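Local coordinates for probable spore coat polysaccharide biosynthesis protein E (Chromobacterium violaceum ATCC 12472, PDB 3G8R) that probably belongs to a longer N-acylneuraminate-9-phosphate synthase, this part being its zinc-binding NeuB-type TIM barrel and SAF domain, at residues Gly18-Gly23 and Gln81-Glu86; Leu50-His55 and Asp100-Asp105. All coordinates share one frame; numbering follows the deposited sequence.

Interaction 1 (Gly18-Gly23 and Gln81-Glu86); sequences GNVEHG and QKLVAE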
loop_
_atom_site.group_PDB
_atom_site.type_symbol
_atom_site.label_atom_id
_atom_site.label_comp_id
_atom_site.label_asym_id
_atom_site.label_seq_id
_atom_site.Cartn_x
_atom_site.Cartn_y
_atom_site.Cartn_z
ATOM N N GLY A 18 20.465 -31.135 -2.660
ATOM C CA GLY A 18 20.642 -32.504 -3.131
ATOM C C GLY A 18 20.283 -33.570 -2.102
ATOM O O GLY A 18 20.426 -34.782 -2.372
ATOM N N ASN A 19 19.799 -33.140 -0.934
ATOM C CA ASN A 19 19.624 -34.039 0.212
ATOM C C ASN A 19 18.188 -34.044 0.746
ATOM O O ASN A 19 17.700 -32.997 1.130
ATOM C CB ASN A 19 20.629 -33.660 1.317
ATOM C CG ASN A 19 20.505 -34.528 2.567
ATOM O OD1 ASN A 19 19.445 -35.099 2.847
ATOM N ND2 ASN A 19 21.586 -34.602 3.345
ATOM N N VAL A 20 17.541 -35.216 0.797
ATOM C CA VAL A 20 16.142 -35.332 1.242
ATOM C C VAL A 20 15.894 -35.189 2.744
ATOM O O VAL A 20 14.978 -34.486 3.151
ATOM C CB VAL A 20 15.498 -36.651 0.795
ATOM C CG1 VAL A 20 14.153 -36.881 1.536
ATOM C CG2 VAL A 20 15.300 -36.659 -0.698
ATOM N N GLU A 21 16.661 -35.909 3.556
ATOM C CA GLU A 21 16.626 -35.747 5.001
ATOM C C GLU A 21 16.601 -34.236 5.267
ATOM O O GLU A 21 15.718 -33.721 5.982
ATOM C CB GLU A 21 17.900 -36.363 5.586
ATOM C CG GLU A 21 17.728 -37.330 6.750
ATOM C CD GLU A 21 19.011 -38.147 7.012
ATOM O OE1 GLU A 21 19.981 -37.598 7.591
ATOM O OE2 GLU A 21 19.047 -39.343 6.634
ATOM N N HIS A 22 17.559 -33.530 4.665
ATOM C CA HIS A 22 17.613 -32.066 4.737
ATOM C C HIS A 22 16.674 -31.500 3.695
ATOM O O HIS A 22 16.936 -31.568 2.509
ATOM C CB HIS A 22 19.036 -31.568 4.458
ATOM C CG HIS A 22 19.190 -30.088 4.598
ATOM N ND1 HIS A 22 19.183 -29.231 3.516
ATOM C CD2 HIS A 22 19.330 -29.310 5.699
ATOM C CE1 HIS A 22 19.316 -27.989 3.947
ATOM N NE2 HIS A 22 19.415 -28.010 5.267
ATOM N N GLY A 23 15.564 -30.949 4.104
ATOM C CA GLY A 23 14.541 -30.720 3.111
ATOM C C GLY A 23 13.305 -31.274 3.744
ATOM O O GLY A 23 12.251 -30.646 3.729
ATOM N N GLN A 81 9.017 -37.276 -4.829
ATOM C CA GLN A 81 7.712 -37.710 -4.307
ATOM C C GLN A 81 7.753 -37.777 -2.793
ATOM O O GLN A 81 6.740 -37.561 -2.141
ATOM C CB GLN A 81 7.282 -39.061 -4.895
ATOM C CG GLN A 81 5.948 -39.656 -4.333
ATOM C CD GLN A 81 4.661 -39.100 -4.987
ATOM O OE1 GLN A 81 4.342 -39.420 -6.142
ATOM N NE2 GLN A 81 3.907 -38.295 -4.233
ATOM N N LYS A 82 8.922 -38.077 -2.228
ATOM C CA LYS A 82 9.056 -38.147 -0.768
ATOM C C LYS A 82 8.810 -36.773 -0.144
ATOM O O LYS A 82 8.151 -36.665 0.893
ATOM C CB LYS A 82 10.426 -38.694 -0.339
ATOM C CG LYS A 82 10.364 -39.929 0.580
ATOM C CD LYS A 82 10.395 -39.621 2.102
ATOM C CE LYS A 82 9.029 -39.144 2.685
ATOM N NZ LYS A 82 7.869 -40.020 2.303
ATOM N N LEU A 83 9.307 -35.721 -0.792
ATOM C CA LEU A 83 9.184 -34.369 -0.236
ATOM C C LEU A 83 7.751 -33.895 -0.302
ATOM O O LEU A 83 7.229 -33.353 0.668
ATOM C CB LEU A 83 10.120 -33.381 -0.937
ATOM C CG LEU A 83 11.578 -33.576 -0.535
ATOM C CD1 LEU A 83 12.496 -32.717 -1.382
ATOM C CD2 LEU A 83 11.787 -33.329 0.968
ATOM N N VAL A 84 7.096 -34.133 -1.429
ATOM C CA VAL A 84 5.673 -33.874 -1.516
ATOM C C VAL A 84 4.952 -34.555 -0.363
ATOM O O VAL A 84 4.038 -33.988 0.240
ATOM C CB VAL A 84 5.100 -34.400 -2.830
ATOM C CG1 VAL A 84 3.568 -34.277 -2.842
ATOM C CG2 VAL A 84 5.747 -33.675 -4.015
ATOM N N ALA A 85 5.388 -35.768 -0.050
ATOM C CA ALA A 85 4.740 -36.551 0.957
ATOM C C ALA A 85 4.739 -35.781 2.268
ATOM O O ALA A 85 3.669 -35.545 2.840
ATOM C CB ALA A 85 5.420 -37.868 1.082
ATOM N N GLU A 86 5.917 -35.349 2.719
ATOM C CA GLU A 86 6.021 -34.483 3.895
ATOM C C GLU A 86 5.241 -33.178 3.702
ATOM O O GLU A 86 4.337 -32.893 4.490
ATOM C CB GLU A 86 7.474 -34.167 4.263
ATOM C CG GLU A 86 8.186 -35.219 5.123
ATOM C CD GLU A 86 7.710 -35.316 6.595
ATOM O OE1 GLU A 86 7.719 -34.284 7.311
ATOM O OE2 GLU A 86 7.368 -36.454 7.035
#

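Interaction 2 (Leu50-His55 and Asp100-Asp105); sequences LDTFIH and DEESVD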
loop_
_atom_site.group_PDB
_atom_site.type_symbol
_atom_site.label_atom_id
_atom_site.label_comp_id
_atom_site.label_asym_id
_atom_site.label_seq_id
_atom_site.Cartn_x
_atom_site.Cartn_y
_atom_site.Cartn_z
ATOM N N LEU A 50 16.631 -33.372 -15.605
ATOM C CA LEU A 50 18.029 -33.017 -15.793
ATOM C C LEU A 50 18.706 -33.720 -16.960
ATOM O O LEU A 50 19.630 -33.164 -17.560
ATOM C CB LEU A 50 18.806 -33.171 -14.494
ATOM C CG LEU A 50 19.348 -31.853 -13.900
ATOM C CD1 LEU A 50 18.287 -30.807 -13.606
ATOM C CD2 LEU A 50 20.152 -32.143 -12.641
ATOM N N ASP A 51 18.207 -34.922 -17.289
ATOM C CA ASP A 51 18.599 -35.679 -18.504
ATOM C C ASP A 51 18.437 -34.896 -19.808
ATOM O O ASP A 51 19.396 -34.777 -20.580
ATOM C CB ASP A 51 17.790 -36.979 -18.621
ATOM C CG ASP A 51 18.320 -38.106 -17.718
ATOM O OD1 ASP A 51 19.505 -38.042 -17.265
ATOM O OD2 ASP A 51 17.535 -39.070 -17.482
ATOM N N THR A 52 17.220 -34.395 -20.038
ATOM C CA THR A 52 16.871 -33.635 -21.229
ATOM C C THR A 52 17.304 -32.176 -21.080
ATOM O O THR A 52 17.732 -31.531 -22.043
ATOM C CB THR A 52 15.329 -33.661 -21.498
ATOM O OG1 THR A 52 14.618 -33.321 -20.303
ATOM C CG2 THR A 52 14.858 -35.034 -21.962
ATOM N N PHE A 53 17.193 -31.663 -19.860
ATOM C CA PHE A 53 17.207 -30.240 -19.643
ATOM C C PHE A 53 18.560 -29.626 -19.805
ATOM O O PHE A 53 18.688 -28.517 -20.341
ATOM C CB PHE A 53 16.683 -29.897 -18.256
ATOM C CG PHE A 53 16.461 -28.437 -18.062
ATOM C CD1 PHE A 53 17.380 -27.677 -17.347
ATOM C CD2 PHE A 53 15.368 -27.817 -18.636
ATOM C CE1 PHE A 53 17.200 -26.311 -17.172
ATOM C CE2 PHE A 53 15.158 -26.460 -18.477
ATOM C CZ PHE A 53 16.079 -25.692 -17.736
ATOM N N ILE A 54 19.568 -30.316 -19.293
ATOM C CA ILE A 54 20.930 -29.854 -19.454
ATOM C C ILE A 54 21.468 -30.518 -20.693
ATOM O O ILE A 54 21.579 -31.742 -20.773
ATOM C CB ILE A 54 21.806 -30.175 -18.241
ATOM C CG1 ILE A 54 21.179 -29.563 -16.973
ATOM C CG2 ILE A 54 23.263 -29.728 -18.520
ATOM C CD1 ILE A 54 22.120 -29.414 -15.762
ATOM N N HIS A 55 21.785 -29.699 -21.672
ATOM C CA HIS A 55 22.175 -30.230 -22.944
ATOM C C HIS A 55 23.524 -30.951 -22.890
ATOM O O HIS A 55 24.443 -30.525 -22.177
ATOM C CB HIS A 55 22.204 -29.131 -23.980
ATOM C CG HIS A 55 22.355 -29.646 -25.367
ATOM N ND1 HIS A 55 23.556 -29.627 -26.035
ATOM C CD2 HIS A 55 21.470 -30.249 -26.191
ATOM C CE1 HIS A 55 23.400 -30.160 -27.229
ATOM N NE2 HIS A 55 22.142 -30.546 -27.348
ATOM N N ASP A 100 10.238 -28.280 -17.869
ATOM C CA ASP A 100 10.153 -29.218 -19.007
ATOM C C ASP A 100 8.719 -29.592 -19.212
ATOM O O ASP A 100 7.940 -29.554 -18.268
ATOM C CB ASP A 100 10.752 -30.568 -18.633
ATOM C CG ASP A 100 12.217 -30.541 -18.530
ATOM O OD1 ASP A 100 12.713 -30.779 -17.416
ATOM O OD2 ASP A 100 12.888 -30.322 -19.558
ATOM N N GLU A 101 8.385 -30.062 -20.407
ATOM C CA GLU A 101 7.095 -30.693 -20.590
ATOM C C GLU A 101 7.046 -31.928 -19.733
ATOM O O GLU A 101 6.103 -32.120 -18.975
ATOM C CB GLU A 101 6.801 -31.017 -22.055
ATOM C CG GLU A 101 7.948 -30.757 -23.028
ATOM C CD GLU A 101 8.168 -29.278 -23.273
ATOM O OE1 GLU A 101 7.240 -28.601 -23.774
ATOM O OE2 GLU A 101 9.274 -28.809 -22.939
ATOM N N GLU A 102 8.089 -32.739 -19.821
ATOM C CA GLU A 102 8.169 -33.979 -19.043
ATOM C C GLU A 102 8.003 -33.737 -17.546
ATOM O O GLU A 102 7.562 -34.637 -16.834
ATOM C CB GLU A 102 9.473 -34.751 -19.319
ATOM C CG GLU A 102 9.532 -36.153 -18.665
ATOM C CD GLU A 102 10.621 -37.069 -19.251
ATOM O OE1 GLU A 102 10.908 -38.129 -18.637
ATOM O OE2 GLU A 102 11.187 -36.728 -20.322
ATOM N N SER A 103 8.356 -32.544 -17.065
ATOM C CA SER A 103 8.220 -32.265 -15.637
ATOM C C SER A 103 6.767 -31.982 -15.274
ATOM O O SER A 103 6.331 -32.256 -14.159
ATOM C CB SER A 103 9.151 -31.135 -15.188
ATOM O OG SER A 103 10.498 -31.467 -15.476
ATOM N N VAL A 104 6.011 -31.458 -16.226
ATOM C CA VAL A 104 4.576 -31.364 -16.042
ATOM C C VAL A 104 3.991 -32.770 -15.845
ATOM O O VAL A 104 3.182 -32.986 -14.931
ATOM C CB VAL A 104 3.867 -30.686 -17.242
ATOM C CG1 VAL A 104 2.340 -30.718 -17.063
ATOM C CG2 VAL A 104 4.365 -29.261 -17.453
ATOM N N ASP A 105 4.398 -33.712 -16.704
ATOM C CA ASP A 105 3.916 -35.080 -16.623
ATOM C C ASP A 105 4.136 -35.559 -15.218
ATOM O O ASP A 105 3.219 -36.083 -14.564
ATOM C CB ASP A 105 4.683 -35.971 -17.585
ATOM C CG ASP A 105 4.210 -35.820 -19.016
ATOM O OD1 ASP A 105 2.979 -35.849 -19.234
ATOM O OD2 ASP A 105 5.068 -35.692 -19.929
#

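Interaction 1 (Gly18-Gly23 and Gln81-Glu86)
Lys82 is the first residue of helix 77-89 to approach Val20: its CB lies 4.5 Å from Val20 CG1, a loose approach, and the rest of the chain then leads away. Leu83 follows on the same side of the helix and does most of the work; its CA comes to 7.2 Å from Val20 CA, the nearest CA-CA approach of the two segments. The first torsion (chi1 -74°) sets CG anti to the carbonyl carbon, and with CD1 extended (chi2 172°) CD2 is the branch turned to the other segment, 3.8 Å from Gly23 C and 4.0 Å from Val20 O. The same methyl is 4.3 Å from Val20 CG1, so one branch touches both bare backbone and a side chain, while Met12 and Val24 also pack on Leu83. Farther along, Glu86 turns to Arg28 in a salt bridge and touches Val24 and Ile27 on helix 21-33. On the first segment Asn19 OD1 accepts a capping bond from His22 N (3.1 Å), the donor lying above the carbonyl plane. The contact thus joins the outer helices that follow the first and second strands of the TIM barrel. With 166 Å² buried and no polar pair bonded between the segments, it rests on dispersion of a leucine methyl; a charged link between the same helices is the Glu86-Arg28 salt bridge.

Interaction 2 (Leu50-His55 and Asp100-Asp105)
Asp100 sets its carboxylate against the side chains of Thr52 and Phe53, and both residues point their CB toward it. Its own CB stands back from the other segment; CG, anti to the carbonyl carbon (chi1 -72°), is the first atom to come close, 4.1 Å from Thr52 OG1. There the group divides its tasks. OD1 faces polar partners: Ser103 OG donates to it at 3.0 Å, along the anti lone pair, and Asn49 N is a second donor, so two bonds fix the rotation of the carboxylate. OD2 is the oxygen that reaches across. It lies 3.5 Å from Thr52 OG1 without being bonded to it, since that hydroxyl is hydrogen-bonded to Asn49 O, and 3.6 Å from Phe53 CD2. There OD2 sits at the ring edge, near the ring plane and roughly on the line from the ring centre through CD2, a position in which the slightly positive C-H rim may attract it. The carboxylate and ring planes are themselves perpendicular, 89° apart. Asp100 occupies the N-cap position of helix 101-109, although its side chain makes no capping bond. In TIM-barrel terms the contact joins the short helix 50-53, after strand 40-47, to the start of helix 101-109, after strand 93-98, both beyond the C-terminal ends of neighbouring strands. At its outer side Thr52 CG2 comes loosely, 4.4 Å, to Glu102 OE2. Phe53 also stacks on Phe303 of the second subunit, whose Arg280 packs on the same residue and forms a salt bridge with Glu101.

In the fold
Along the chain the segments alternate: Gly18-Gly23 follows the first barrel strand, Leu50-His55 the second, Gln81-Glu86 lies on a helix before the third, and Asp100-Asp105 comes after it. The contacts are interleaved in sequence but separate in space; their centres are 20 Å apart and their nearest atoms about 9 Å. Interaction 1 is apolar and joins helices on the barrel's outside, whereas interaction 2 is built round a carboxylate and borders the second subunit. Neither contact reaches the zinc site, whose ligands include His202 and His225; the Phe53 side chain of interaction 2 is about 13 Å from the zinc ion.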